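Local coordinates for PbSGBP-B lipoprotein (Prevotella bryantii B14, PDB 6D2Y), which probably binds polysaccharide at the cell surface through a beta-sandwich domain that also carries a bound magnesium ion, at residues S139-K144 with S312-M317; M195-D200 with Q215-R220; P133-M138 with V149-D154; Y258-N263 with T446-I451. All coordinates share one frame; numbering follows the deposited sequence.

Interaction 1 of 4, residues S139-K144 with S312-M317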
loop_
_atom_site.group_PDB
_atom_site.type_symbol
_atom_site.label_atom_id
_atom_site.label_comp_id
_atom_site.label_asym_id
_atom_site.label_seq_id
_atom_site.Cartn_x
_atom_site.Cartn_y
_atom_site.Cartn_z
ATOM N N SER A 139 -3.883 -5.686 6.570
ATOM C CA SER A 139 -4.422 -6.902 5.963
ATOM C C SER A 139 -5.879 -6.716 5.557
ATOM O O SER A 139 -6.267 -7.017 4.423
ATOM C CB SER A 139 -4.282 -8.076 6.928
ATOM O OG SER A 139 -5.029 -7.854 8.110
ATOM N N ASN A 140 -6.704 -6.222 6.478
ATOM C CA ASN A 140 -8.105 -5.921 6.188
ATOM C C ASN A 140 -8.430 -4.630 6.927
ATOM O O ASN A 140 -8.618 -4.638 8.145
ATOM C CB ASN A 140 -9.021 -7.054 6.632
ATOM C CG ASN A 140 -10.497 -6.760 6.381
ATOM O OD1 ASN A 140 -10.864 -5.694 5.888
ATOM N ND2 ASN A 140 -11.350 -7.722 6.716
ATOM N N GLU A 141 -8.501 -3.526 6.190
ATOM C CA GLU A 141 -8.879 -2.265 6.809
ATOM C C GLU A 141 -10.300 -2.295 7.360
ATOM O O GLU A 141 -10.661 -1.413 8.149
ATOM C CB GLU A 141 -8.726 -1.128 5.802
ATOM C CG GLU A 141 -7.311 -1.025 5.273
ATOM C CD GLU A 141 -7.137 0.073 4.249
ATOM O OE1 GLU A 141 -8.099 0.837 4.018
ATOM O OE2 GLU A 141 -6.037 0.171 3.669
ATOM N N TRP A 142 -11.119 -3.276 6.956
ATOM C CA TRP A 142 -12.473 -3.447 7.471
ATOM C C TRP A 142 -12.612 -4.708 8.322
ATOM O O TRP A 142 -13.647 -5.377 8.299
ATOM C CB TRP A 142 -13.471 -3.441 6.316
ATOM C CG TRP A 142 -13.761 -2.053 5.789
ATOM C CD1 TRP A 142 -12.854 -1.144 5.328
ATOM C CD2 TRP A 142 -15.045 -1.423 5.681
ATOM N NE1 TRP A 142 -13.491 0.007 4.929
ATOM C CE2 TRP A 142 -14.838 -0.139 5.137
ATOM C CE3 TRP A 142 -16.348 -1.823 5.986
ATOM C CZ2 TRP A 142 -15.884 0.744 4.894
ATOM C CZ3 TRP A 142 -17.379 -0.950 5.748
ATOM C CH2 TRP A 142 -17.146 0.320 5.207
ATOM N N ALA A 143 -11.593 -5.005 9.120
ATOM C CA ALA A 143 -11.610 -6.206 9.940
ATOM C C ALA A 143 -12.565 -6.045 11.111
ATOM O O ALA A 143 -12.569 -5.017 11.794
ATOM C CB ALA A 143 -10.208 -6.523 10.452
ATOM N N LYS A 144 -13.373 -7.074 11.343
ATOM C CA LYS A 144 -14.310 -7.074 12.453
ATOM C C LYS A 144 -13.601 -7.430 13.759
ATOM O O LYS A 144 -12.466 -7.916 13.773
ATOM C CB LYS A 144 -15.453 -8.053 12.189
ATOM C CG LYS A 144 -15.896 -8.113 10.738
ATOM C CD LYS A 144 -17.105 -9.016 10.560
ATOM C CE LYS A 144 -17.954 -8.563 9.388
ATOM N NZ LYS A 144 -17.980 -7.079 9.276
ATOM N N SER A 312 -4.793 6.408 -4.549
ATOM C CA SER A 312 -4.833 4.989 -4.862
ATOM C C SER A 312 -6.271 4.496 -4.840
ATOM O O SER A 312 -7.101 4.982 -4.068
ATOM C CB SER A 312 -3.997 4.166 -3.870
ATOM O OG SER A 312 -2.631 4.536 -3.916
ATOM N N LEU A 313 -6.553 3.520 -5.699
ATOM C CA LEU A 313 -7.816 2.798 -5.663
ATOM C C LEU A 313 -7.700 1.646 -4.673
ATOM O O LEU A 313 -6.732 0.879 -4.714
ATOM C CB LEU A 313 -8.180 2.275 -7.054
ATOM C CG LEU A 313 -9.497 1.509 -7.194
ATOM C CD1 LEU A 313 -10.678 2.459 -7.360
ATOM C CD2 LEU A 313 -9.414 0.538 -8.359
ATOM N N LYS A 314 -8.680 1.535 -3.775
ATOM C CA LYS A 314 -8.687 0.503 -2.750
ATOM C C LYS A 314 -10.043 -0.185 -2.723
ATOM O O LYS A 314 -11.065 0.408 -3.080
ATOM C CB LYS A 314 -8.382 1.076 -1.357
ATOM C CG LYS A 314 -6.908 1.181 -1.015
ATOM C CD LYS A 314 -6.733 1.603 0.435
ATOM C CE LYS A 314 -5.272 1.758 0.800
ATOM N NZ LYS A 314 -5.108 2.331 2.163
ATOM N N PHE A 315 -10.035 -1.444 -2.289
ATOM C CA PHE A 315 -11.246 -2.235 -2.123
ATOM C C PHE A 315 -10.902 -3.468 -1.300
ATOM O O PHE A 315 -9.744 -3.887 -1.235
ATOM C CB PHE A 315 -11.859 -2.639 -3.473
ATOM C CG PHE A 315 -10.968 -3.510 -4.322
ATOM C CD1 PHE A 315 -10.073 -2.945 -5.219
ATOM C CD2 PHE A 315 -11.039 -4.895 -4.236
ATOM C CE1 PHE A 315 -9.259 -3.744 -6.006
ATOM C CE2 PHE A 315 -10.227 -5.696 -5.018
ATOM C CZ PHE A 315 -9.337 -5.119 -5.905
ATOM N N GLU A 316 -11.923 -4.039 -0.669
ATOM C CA GLU A 316 -11.794 -5.307 0.030
ATOM C C GLU A 316 -12.267 -6.438 -0.875
ATOM O O GLU A 316 -13.212 -6.280 -1.653
ATOM C CB GLU A 316 -12.589 -5.307 1.337
ATOM C CG GLU A 316 -11.827 -4.748 2.533
ATOM C CD GLU A 316 -11.707 -3.235 2.498
ATOM O OE1 GLU A 316 -12.713 -2.566 2.194
ATOM O OE2 GLU A 316 -10.608 -2.712 2.781
HETATM N N MSE A 317 -11.601 -7.582 -0.766
HETATM C CA MSE A 317 -11.794 -8.671 -1.718
HETATM C C MSE A 317 -11.783 -10.041 -1.045
HETATM O O MSE A 317 -10.962 -10.310 -0.165
HETATM C CB MSE A 317 -10.710 -8.597 -2.799
HETATM C CG MSE A 317 -10.724 -9.688 -3.863
HETATM SE SE MSE A 317 -9.138 -9.446 -4.971
HETATM C CE MSE A 317 -9.488 -10.639 -6.446
HETATM O O HOH W 1 -8.270 3.229 2.874
#

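Interaction 2 of 4, residues M195-D200 with Q215-R220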
loop_
_atom_site.group_PDB
_atom_site.type_symbol
_atom_site.label_atom_id
_atom_site.label_comp_id
_atom_site.label_asym_id
_atom_site.label_seq_id
_atom_site.Cartn_x
_atom_site.Cartn_y
_atom_site.Cartn_z
HETATM N N MSE A 195 -12.083 -0.094 18.637
HETATM C CA MSE A 195 -11.065 0.768 18.050
HETATM C C MSE A 195 -11.779 1.849 17.242
HETATM O O MSE A 195 -12.691 1.549 16.471
HETATM C CB MSE A 195 -10.072 -0.013 17.176
HETATM C CG MSE A 195 -9.270 0.881 16.235
HETATM SE SE MSE A 195 -8.226 -0.048 14.871
HETATM C CE MSE A 195 -6.654 -0.509 15.900
ATOM N N PRO A 196 -11.385 3.105 17.456
ATOM C CA PRO A 196 -12.054 4.218 16.774
ATOM C C PRO A 196 -11.996 4.084 15.261
ATOM O O PRO A 196 -10.966 3.726 14.685
ATOM C CB PRO A 196 -11.275 5.445 17.256
ATOM C CG PRO A 196 -10.717 5.032 18.574
ATOM C CD PRO A 196 -10.404 3.569 18.449
ATOM N N GLN A 197 -13.118 4.389 14.622
ATOM C CA GLN A 197 -13.255 4.280 13.181
ATOM C C GLN A 197 -13.022 5.635 12.525
ATOM O O GLN A 197 -13.220 6.685 13.144
ATOM C CB GLN A 197 -14.646 3.760 12.826
ATOM C CG GLN A 197 -14.819 2.290 13.118
ATOM C CD GLN A 197 -16.269 1.865 13.114
ATOM O OE1 GLN A 197 -17.063 2.342 12.305
ATOM N NE2 GLN A 197 -16.618 0.940 14.001
ATOM N N HIS A 198 -12.581 5.598 11.264
ATOM C CA HIS A 198 -12.423 6.802 10.446
ATOM C C HIS A 198 -11.516 7.830 11.122
ATOM O O HIS A 198 -11.772 9.037 11.085
ATOM C CB HIS A 198 -13.783 7.418 10.113
ATOM C CG HIS A 198 -14.853 6.409 9.836
ATOM N ND1 HIS A 198 -15.854 6.118 10.739
ATOM C CD2 HIS A 198 -15.080 5.623 8.758
ATOM C CE1 HIS A 198 -16.651 5.197 10.228
ATOM N NE2 HIS A 198 -16.203 4.879 9.026
ATOM N N GLU A 199 -10.446 7.350 11.749
ATOM C CA GLU A 199 -9.486 8.215 12.417
ATOM C C GLU A 199 -8.074 7.799 12.029
ATOM O O GLU A 199 -7.834 6.677 11.571
ATOM C CB GLU A 199 -9.657 8.176 13.940
ATOM C CG GLU A 199 -10.992 8.723 14.420
ATOM C CD GLU A 199 -10.831 9.847 15.424
ATOM O OE1 GLU A 199 -10.934 9.577 16.640
ATOM O OE2 GLU A 199 -10.602 10.997 14.994
ATOM N N ASP A 200 -7.139 8.724 12.219
ATOM C CA ASP A 200 -5.762 8.486 11.815
ATOM C C ASP A 200 -5.109 7.434 12.705
ATOM O O ASP A 200 -5.324 7.399 13.919
ATOM C CB ASP A 200 -4.965 9.790 11.860
ATOM C CG ASP A 200 -5.646 10.915 11.101
ATOM O OD1 ASP A 200 -6.486 11.618 11.702
ATOM O OD2 ASP A 200 -5.348 11.089 9.901
ATOM N N GLN A 215 -7.355 4.179 7.374
ATOM C CA GLN A 215 -8.124 4.333 8.596
ATOM C C GLN A 215 -8.937 3.067 8.826
ATOM O O GLN A 215 -9.164 2.274 7.909
ATOM C CB GLN A 215 -9.051 5.558 8.535
ATOM C CG GLN A 215 -8.320 6.883 8.388
ATOM C CD GLN A 215 -9.265 8.068 8.331
ATOM O OE1 GLN A 215 -10.438 7.928 7.986
ATOM N NE2 GLN A 215 -8.757 9.245 8.675
ATOM N N TYR A 216 -9.371 2.880 10.069
ATOM C CA TYR A 216 -10.208 1.734 10.401
ATOM C C TYR A 216 -11.618 1.951 9.861
ATOM O O TYR A 216 -12.207 3.011 10.084
ATOM C CB TYR A 216 -10.248 1.540 11.915
ATOM C CG TYR A 216 -11.015 0.316 12.337
ATOM C CD1 TYR A 216 -10.838 -0.895 11.679
ATOM C CD2 TYR A 216 -11.938 0.372 13.372
ATOM C CE1 TYR A 216 -11.538 -2.020 12.057
ATOM C CE2 TYR A 216 -12.649 -0.750 13.753
ATOM C CZ TYR A 216 -12.445 -1.942 13.089
ATOM O OH TYR A 216 -13.146 -3.068 13.460
HETATM N N MSE A 217 -12.168 0.947 9.171
HETATM C CA MSE A 217 -13.453 1.087 8.463
HETATM C C MSE A 217 -13.388 2.238 7.469
HETATM O O MSE A 217 -14.338 3.003 7.365
HETATM C CB MSE A 217 -14.620 1.350 9.426
HETATM C CG MSE A 217 -14.902 0.281 10.502
HETATM SE SE MSE A 217 -15.680 -1.456 10.013
HETATM C CE MSE A 217 -14.323 -2.791 10.424
ATOM N N ASP A 218 -12.277 2.356 6.745
ATOM C CA ASP A 218 -12.038 3.526 5.907
ATOM C C ASP A 218 -13.125 3.682 4.849
ATOM O O ASP A 218 -13.414 2.747 4.096
ATOM C CB ASP A 218 -10.667 3.411 5.242
ATOM C CG ASP A 218 -10.041 4.757 4.953
ATOM O OD1 ASP A 218 -10.773 5.768 4.926
ATOM O OD2 ASP A 218 -8.808 4.799 4.757
ATOM N N ASN A 219 -13.731 4.875 4.793
ATOM C CA ASN A 219 -14.729 5.181 3.773
ATOM C C ASN A 219 -14.411 6.476 3.032
ATOM O O ASN A 219 -15.289 7.036 2.369
ATOM C CB ASN A 219 -16.134 5.250 4.381
ATOM C CG ASN A 219 -16.248 6.276 5.496
ATOM O OD1 ASN A 219 -15.334 7.066 5.729
ATOM N ND2 ASN A 219 -17.381 6.267 6.189
ATOM N N ARG A 220 -13.181 6.971 3.132
ATOM C CA ARG A 220 -12.806 8.168 2.393
ATOM C C ARG A 220 -12.736 7.873 0.901
ATOM O O ARG A 220 -12.238 6.825 0.481
ATOM C CB ARG A 220 -11.467 8.714 2.895
ATOM C CG ARG A 220 -11.368 8.836 4.412
ATOM C CD ARG A 220 -9.959 9.208 4.861
ATOM N NE ARG A 220 -9.001 8.118 4.693
ATOM C CZ ARG A 220 -7.685 8.290 4.635
ATOM N NH1 ARG A 220 -7.173 9.511 4.716
ATOM N NH2 ARG A 220 -6.879 7.247 4.489
HETATM O O HOH W 2 -9.596 4.668 12.527
HETATM O O HOH W 3 -16.771 2.800 7.601
#

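Interaction 3 of 4, residues P133-M138 with V149-D154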
loop_
_atom_site.group_PDB
_atom_site.type_symbol
_atom_site.label_atom_id
_atom_site.label_comp_id
_atom_site.label_asym_id
_atom_site.label_seq_id
_atom_site.Cartn_x
_atom_site.Cartn_y
_atom_site.Cartn_z
ATOM N N PRO A 133 9.381 4.175 11.662
ATOM C CA PRO A 133 8.589 3.098 11.056
ATOM C C PRO A 133 7.959 3.544 9.747
ATOM O O PRO A 133 7.551 4.695 9.589
ATOM C CB PRO A 133 7.523 2.797 12.115
ATOM C CG PRO A 133 8.087 3.309 13.388
ATOM C CD PRO A 133 8.898 4.509 13.015
ATOM N N SER A 134 7.896 2.618 8.795
ATOM C CA SER A 134 7.197 2.825 7.538
ATOM C C SER A 134 5.971 1.927 7.519
ATOM O O SER A 134 6.076 0.725 7.780
ATOM C CB SER A 134 8.102 2.522 6.340
ATOM O OG SER A 134 8.073 1.144 6.016
ATOM N N VAL A 135 4.813 2.511 7.232
ATOM C CA VAL A 135 3.546 1.790 7.212
ATOM C C VAL A 135 3.052 1.752 5.776
ATOM O O VAL A 135 2.916 2.798 5.131
ATOM C CB VAL A 135 2.509 2.443 8.136
ATOM C CG1 VAL A 135 1.250 1.598 8.190
ATOM C CG2 VAL A 135 3.091 2.641 9.524
ATOM N N VAL A 136 2.782 0.552 5.273
ATOM C CA VAL A 136 2.377 0.407 3.882
ATOM C C VAL A 136 0.946 -0.105 3.783
ATOM O O VAL A 136 0.088 0.554 3.181
ATOM C CB VAL A 136 3.356 -0.504 3.117
ATOM C CG1 VAL A 136 2.854 -0.737 1.703
ATOM C CG2 VAL A 136 4.745 0.119 3.092
ATOM N N SER A 137 0.670 -1.269 4.368
ATOM C CA SER A 137 -0.615 -1.913 4.140
ATOM C C SER A 137 -1.168 -2.506 5.425
ATOM O O SER A 137 -0.422 -2.827 6.355
ATOM C CB SER A 137 -0.506 -3.017 3.081
ATOM O OG SER A 137 0.423 -4.007 3.479
HETATM N N MSE A 138 -2.488 -2.653 5.460
HETATM C CA MSE A 138 -3.157 -3.353 6.540
HETATM C C MSE A 138 -3.859 -4.540 5.886
HETATM O O MSE A 138 -4.355 -4.419 4.763
HETATM C CB MSE A 138 -4.150 -2.438 7.263
HETATM C CG MSE A 138 -4.427 -2.831 8.696
HETATM SE SE MSE A 138 -6.166 -2.246 9.332
HETATM C CE MSE A 138 -5.684 -0.712 10.367
ATOM N N VAL A 149 -5.391 -9.258 12.563
ATOM C CA VAL A 149 -5.008 -8.179 11.663
ATOM C C VAL A 149 -3.491 -8.090 11.629
ATOM O O VAL A 149 -2.831 -8.189 12.668
ATOM C CB VAL A 149 -5.622 -6.833 12.098
ATOM C CG1 VAL A 149 -5.388 -5.772 11.036
ATOM C CG2 VAL A 149 -7.106 -6.992 12.386
ATOM N N THR A 150 -2.941 -7.905 10.431
ATOM C CA THR A 150 -1.509 -7.718 10.242
ATOM C C THR A 150 -1.264 -6.405 9.512
ATOM O O THR A 150 -1.934 -6.109 8.516
ATOM C CB THR A 150 -0.890 -8.880 9.458
ATOM O OG1 THR A 150 -1.463 -8.934 8.147
ATOM C CG2 THR A 150 -1.136 -10.201 10.173
ATOM N N ILE A 151 -0.312 -5.622 10.012
ATOM C CA ILE A 151 0.095 -4.367 9.390
ATOM C C ILE A 151 1.498 -4.565 8.835
ATOM O O ILE A 151 2.426 -4.905 9.580
ATOM C CB ILE A 151 0.047 -3.197 10.385
ATOM C CG1 ILE A 151 -1.383 -2.682 10.529
ATOM C CG2 ILE A 151 0.954 -2.065 9.928
ATOM C CD1 ILE A 151 -1.591 -1.799 11.735
ATOM N N THR A 152 1.654 -4.365 7.530
ATOM C CA THR A 152 2.917 -4.603 6.847
ATOM C C THR A 152 3.648 -3.289 6.611
ATOM O O THR A 152 3.033 -2.271 6.281
ATOM C CB THR A 152 2.692 -5.319 5.514
ATOM O OG1 THR A 152 1.798 -6.424 5.705
ATOM C CG2 THR A 152 4.009 -5.832 4.949
ATOM N N GLY A 153 4.965 -3.319 6.786
ATOM C CA GLY A 153 5.787 -2.149 6.563
ATOM C C GLY A 153 7.260 -2.425 6.777
ATOM O O GLY A 153 7.797 -3.405 6.251
ATOM N N ASP A 154 7.924 -1.568 7.550
ATOM C CA ASP A 154 9.342 -1.738 7.823
ATOM C C ASP A 154 9.703 -0.950 9.074
ATOM O O ASP A 154 9.002 -0.012 9.465
ATOM C CB ASP A 154 10.202 -1.288 6.636
ATOM C CG ASP A 154 11.561 -1.961 6.614
ATOM O OD1 ASP A 154 11.981 -2.485 7.666
ATOM O OD2 ASP A 154 12.209 -1.966 5.547
HETATM O O HOH W 4 -0.576 -5.938 6.081
#

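Interaction 4 of 4, residues Y258-N263 with T446-I451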
loop_
_atom_site.group_PDB
_atom_site.type_symbol
_atom_site.label_atom_id
_atom_site.label_comp_id
_atom_site.label_asym_id
_atom_site.label_seq_id
_atom_site.Cartn_x
_atom_site.Cartn_y
_atom_site.Cartn_z
ATOM N N TYR A 258 -22.153 -7.072 -1.294
ATOM C CA TYR A 258 -20.894 -7.135 -2.012
ATOM C C TYR A 258 -21.190 -7.370 -3.485
ATOM O O TYR A 258 -22.287 -7.787 -3.861
ATOM C CB TYR A 258 -19.982 -8.248 -1.476
ATOM C CG TYR A 258 -20.610 -9.624 -1.541
ATOM C CD1 TYR A 258 -21.255 -10.166 -0.436
ATOM C CD2 TYR A 258 -20.570 -10.376 -2.710
ATOM C CE1 TYR A 258 -21.837 -11.421 -0.494
ATOM C CE2 TYR A 258 -21.154 -11.625 -2.777
ATOM C CZ TYR A 258 -21.782 -12.144 -1.666
ATOM O OH TYR A 258 -22.357 -13.392 -1.735
HETATM N N MSE A 259 -20.192 -7.110 -4.316
HETATM C CA MSE A 259 -20.300 -7.385 -5.740
HETATM C C MSE A 259 -19.427 -8.585 -6.074
HETATM O O MSE A 259 -18.300 -8.689 -5.592
HETATM C CB MSE A 259 -19.909 -6.144 -6.546
HETATM C CG MSE A 259 -20.129 -6.223 -8.047
HETATM SE SE MSE A 259 -18.730 -7.166 -9.012
HETATM C CE MSE A 259 -17.329 -5.834 -8.857
ATOM N N GLN A 260 -19.950 -9.504 -6.881
ATOM C CA GLN A 260 -19.293 -10.779 -7.134
ATOM C C GLN A 260 -18.992 -10.934 -8.617
ATOM O O GLN A 260 -19.883 -10.774 -9.458
ATOM C CB GLN A 260 -20.154 -11.949 -6.653
ATOM C CG GLN A 260 -19.557 -13.315 -6.963
ATOM C CD GLN A 260 -20.442 -14.453 -6.500
ATOM O OE1 GLN A 260 -20.804 -14.543 -5.326
ATOM N NE2 GLN A 260 -20.777 -15.346 -7.421
ATOM N N ILE A 261 -17.737 -11.249 -8.924
ATOM C CA ILE A 261 -17.304 -11.585 -10.275
ATOM C C ILE A 261 -17.100 -13.091 -10.342
ATOM O O ILE A 261 -16.419 -13.672 -9.486
ATOM C CB ILE A 261 -16.015 -10.834 -10.651
ATOM C CG1 ILE A 261 -16.226 -9.321 -10.571
ATOM C CG2 ILE A 261 -15.539 -11.239 -12.035
ATOM C CD1 ILE A 261 -14.969 -8.522 -10.846
ATOM N N GLY A 262 -17.688 -13.727 -11.352
ATOM C CA GLY A 262 -17.651 -15.169 -11.454
ATOM C C GLY A 262 -18.666 -15.828 -10.537
ATOM O O GLY A 262 -19.364 -15.185 -9.751
ATOM N N ASN A 263 -18.742 -17.150 -10.647
ATOM C CA ASN A 263 -19.668 -17.932 -9.841
ATOM C C ASN A 263 -19.189 -19.377 -9.821
ATOM O O ASN A 263 -18.231 -19.744 -10.504
ATOM C CB ASN A 263 -21.103 -17.829 -10.373
ATOM C CG ASN A 263 -22.144 -17.993 -9.280
ATOM O OD1 ASN A 263 -21.824 -18.373 -8.152
ATOM N ND2 ASN A 263 -23.398 -17.706 -9.611
ATOM N N THR A 446 -12.256 -21.849 -11.922
ATOM C CA THR A 446 -13.631 -21.378 -11.772
ATOM C C THR A 446 -13.609 -20.354 -10.647
ATOM O O THR A 446 -13.981 -20.657 -9.505
ATOM C CB THR A 446 -14.594 -22.527 -11.468
ATOM O OG1 THR A 446 -14.150 -23.227 -10.298
ATOM C CG2 THR A 446 -14.662 -23.496 -12.640
ATOM N N PRO A 447 -13.169 -19.132 -10.930
ATOM C CA PRO A 447 -12.914 -18.173 -9.854
ATOM C C PRO A 447 -14.177 -17.476 -9.378
ATOM O O PRO A 447 -15.107 -17.213 -10.144
ATOM C CB PRO A 447 -11.951 -17.176 -10.505
ATOM C CG PRO A 447 -12.361 -17.176 -11.941
ATOM C CD PRO A 447 -12.844 -18.574 -12.255
ATOM N N ILE A 448 -14.195 -17.187 -8.080
ATOM C CA ILE A 448 -15.228 -16.376 -7.447
ATOM C C ILE A 448 -14.525 -15.232 -6.735
ATOM O O ILE A 448 -13.724 -15.462 -5.820
ATOM C CB ILE A 448 -16.085 -17.187 -6.463
ATOM C CG1 ILE A 448 -17.004 -18.150 -7.219
ATOM C CG2 ILE A 448 -16.897 -16.250 -5.577
ATOM C CD1 ILE A 448 -18.103 -18.759 -6.360
ATOM N N ILE A 449 -14.810 -14.006 -7.159
ATOM C CA ILE A 449 -14.188 -12.812 -6.601
ATOM C C ILE A 449 -15.295 -11.910 -6.088
ATOM O O ILE A 449 -16.079 -11.363 -6.874
ATOM C CB ILE A 449 -13.313 -12.079 -7.624
ATOM C CG1 ILE A 449 -12.125 -12.948 -8.028
ATOM C CG2 ILE A 449 -12.868 -10.732 -7.071
ATOM C CD1 ILE A 449 -11.422 -12.468 -9.272
ATOM N N LYS A 450 -15.363 -11.754 -4.774
ATOM C CA LYS A 450 -16.316 -10.859 -4.145
ATOM C C LYS A 450 -15.607 -9.564 -3.781
ATOM O O LYS A 450 -14.535 -9.587 -3.172
ATOM C CB LYS A 450 -16.946 -11.516 -2.919
ATOM C CG LYS A 450 -17.630 -12.828 -3.260
ATOM C CD LYS A 450 -18.323 -13.455 -2.063
ATOM C CE LYS A 450 -19.033 -14.738 -2.469
ATOM N NZ LYS A 450 -19.604 -15.450 -1.296
ATOM N N ILE A 451 -16.195 -8.442 -4.174
ATOM C CA ILE A 451 -15.578 -7.135 -4.008
ATOM C C ILE A 451 -16.546 -6.238 -3.256
ATOM O O ILE A 451 -17.757 -6.266 -3.502
ATOM C CB ILE A 451 -15.195 -6.524 -5.374
ATOM C CG1 ILE A 451 -14.060 -7.325 -6.006
ATOM C CG2 ILE A 451 -14.802 -5.062 -5.234
ATOM C CD1 ILE A 451 -13.797 -6.990 -7.460
#

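Interaction 1 of 4, residues S139-K144 with S312-M317
Glu-141 and Lys-314 supply the ionic part of this buried contact. Both side chains are extended beyond CG and cross at about a right angle, which brings Lys-314 NZ to 2.8 Å from Glu-141 OE2, on the syn lone pair. The other carboxylate oxygen, Glu-141 OE1, accepts a bond from a water 2.7 Å away, and that water takes a weak second bond from Lys-314 NZ. Like charges also come near, with Glu-141 OE1 4.5 Å from Glu-316 OE2. Arg-455 makes salt bridges to both glutamates and probably offsets their repulsion, while Thr-394 hydrogen-bonds Glu-316 OE2.

The glutamate and its neighbours sit on a type I beta turn, Asn-140 to Ala-143, in the loop joining strands 134-138 and 148-154 of the IPT/TIG domain. Strand 311-318 belongs to the sandwich of the glycan-binding domain, so the contact docks an interstrand loop of one domain onto a sheet of the other. An Asx turn shapes the loop: with CG anti to its backbone N (chi1 178°), Asn-140 offers OD1 to the N of Trp-142 at 2.7 Å, the donor standing 47° out of the carbonyl plane.

Van der Waals and ring-face contacts complete the fit. Asn-140 OD1 lies 3.6 Å from Glu-316 CG. The bent chain of Glu-316 puts OE1 over one face of the Trp-142 indole, 3.4 Å from CD1, with carboxylate and ring planes 29° apart. Trp-142 NE1 donates to Asp-218 O, and the indole comes within about 6 Å of the bound magnesium ion.

Interaction 2 of 4, residues M195-D200 with Q215-R220
Tyr-216 holds its ring between two selenomethionines: Met-195 SE covers one face, 4.2 Å from the centroid, and Met-217 CG lies over the centre of the opposite face. Pro-196 O sits at the ring's edge, near its plane, and the hydroxyl bonds Ala-143 O. Tyr-216 CG stands anti to the backbone N (chi1 -176°), carried toward 195-200. The His-198 imidazole has Tyr-216 O over one face, offset toward the rim, and a water in its plane, 2.6 Å from NE2, that donates to Met-217 O. Gln-215 CD rests 3.6 Å above one face of the Arg-220 guanidinium, whose NE and NH2 grip the two oxygens of Asp-218 side-on.

Residues Gln-215 to Asp-218 form a type II beta turn, and Asp-218 OD1 closes an Asx turn by accepting from Arg-220 N. The turn lies on the connection leading from strand 208-215 of the IPT/TIG domain to strand 222-224 of the glycan-binding domain.

Direct polar pairing across the contact rests on His-198 N, which donates almost straight (171°) to Tyr-216 O at 2.9 Å. A second water ties the backbones together, donating to Pro-196 O and accepting from Glu-199 N and Tyr-216 N.

Interaction 3 of 4, residues P133-M138 with V149-D154
Ser-137 turns its OG between the backbone N and the carbonyl carbon (chi1 59°), which lays the hydroxyl oxygen 3.3 Å from Thr-152 CB. Ser-134 OG lies 3.3 Å from Asp-154 CB. On the opposite face Met-138 sends CG roughly anti to the backbone N (chi1 -154°), so that this carbon packs 3.6 Å from Ile-151 CG1 and 3.9 Å from Val-149 CG1. Val-135 CG1 adds a looser touch on Ile-151 CG2.

The two strands form an antiparallel hairpin interrupted by a classic beta bulge. Val-136 and Ser-137 both face Thr-152, whose carbonyl oxygen accepts from Val-136 N at 3.0 Å and from Ser-137 N at 3.2 Å. Thr-152 N returns a bond to Ser-137 O, closing the bulge; beyond it Ser-134 and Asp-154 pair through two bonds, and Met-138 stands opposite Ile-151 on the other side. Gly-153 CA makes a CA-H...O contact with Ser-134 O (3.1 Å); a beta carbon there would clash with that oxygen.

A water joins Thr-150 O, Thr-152 OG1 and, weakly, Ser-137 O. Lys-186 hydrogen-bonds Thr-152 OG1, and Lys-184 makes a salt bridge with Asp-154. Val-135, Met-138 and Ile-151 share an apolar face, from which Val-135 and Met-138 reach strands 200-205 and 208-215, the opposing sheet of the immunoglobulin-like IPT/TIG domain. The hairpin is thus two-sided, its apolar side turned into the domain interior while its hydroxyl and charged side holds water and lysines.

Interaction 4 of 4, residues Y258-N263 with T446-I451
Tyr-258 and Lys-450 cross obliquely, the extended lysine chain passing over one face of the phenol ring. Lys-450 CD makes the CH-pi contact, 3.9 Å from the Tyr-258 centroid and 29° off the ring normal. At the far end Lys-450 NZ reaches Tyr-258 OH in a weak bond of 3.5 Å; the hydroxyl is also held by Asp-250 and Gln-248, and the ammonium bonds Thr-252. Gln-260 runs alongside Lys-450 in the same direction, its OE1 3.4 Å from Lys-450 CE. The amide's NE2 instead turns back within its own segment, donating in plane to a lone pair of Gly-262 O at 2.7 Å.

On the other face of the sheet Met-259 runs alongside Ile-451, CE to CD1 4.0 Å, while Ile-261 CD1 meets Ile-451 CD1 at 3.9 Å. Between the faces run antiparallel backbone bonds, two of them, Ile-451 N to Met-259 O and Ile-261 N to Ile-449 O, as short as 2.6 Å.

The side chains of Tyr-258 and Asp-452, a magnesium ligand, come within about 4 Å. Strand 258-261 lies between strands 246-248 and 449-458, the latter pairing in turn with strand 311-318. Ile-261 and Ile-449 pack on strand 423-428 of the facing sheet, Ile-451 on Phe-315 of strand 311-318.

In the fold
From the N terminus, residues 133-138 open interaction 3, which closes at 149-154 as a short hairpin. Residues 139-144, in its connecting loop, start interaction 1, so the two contacts cross. Interaction 2 then opens and closes (195-200, 215-220) within the long span that interaction 1 bridges, and its turn touches the same loop. Residues 258-263 next open interaction 4; interaction 1 closes at 312-317 before interaction 4 closes at 446-451, so these also cross, on neighbouring strands of one sheet. Interaction 3 thus belongs to the IPT/TIG domain and interaction 4 to the glycan-binding domain, with interactions 1 and 2 at their junction.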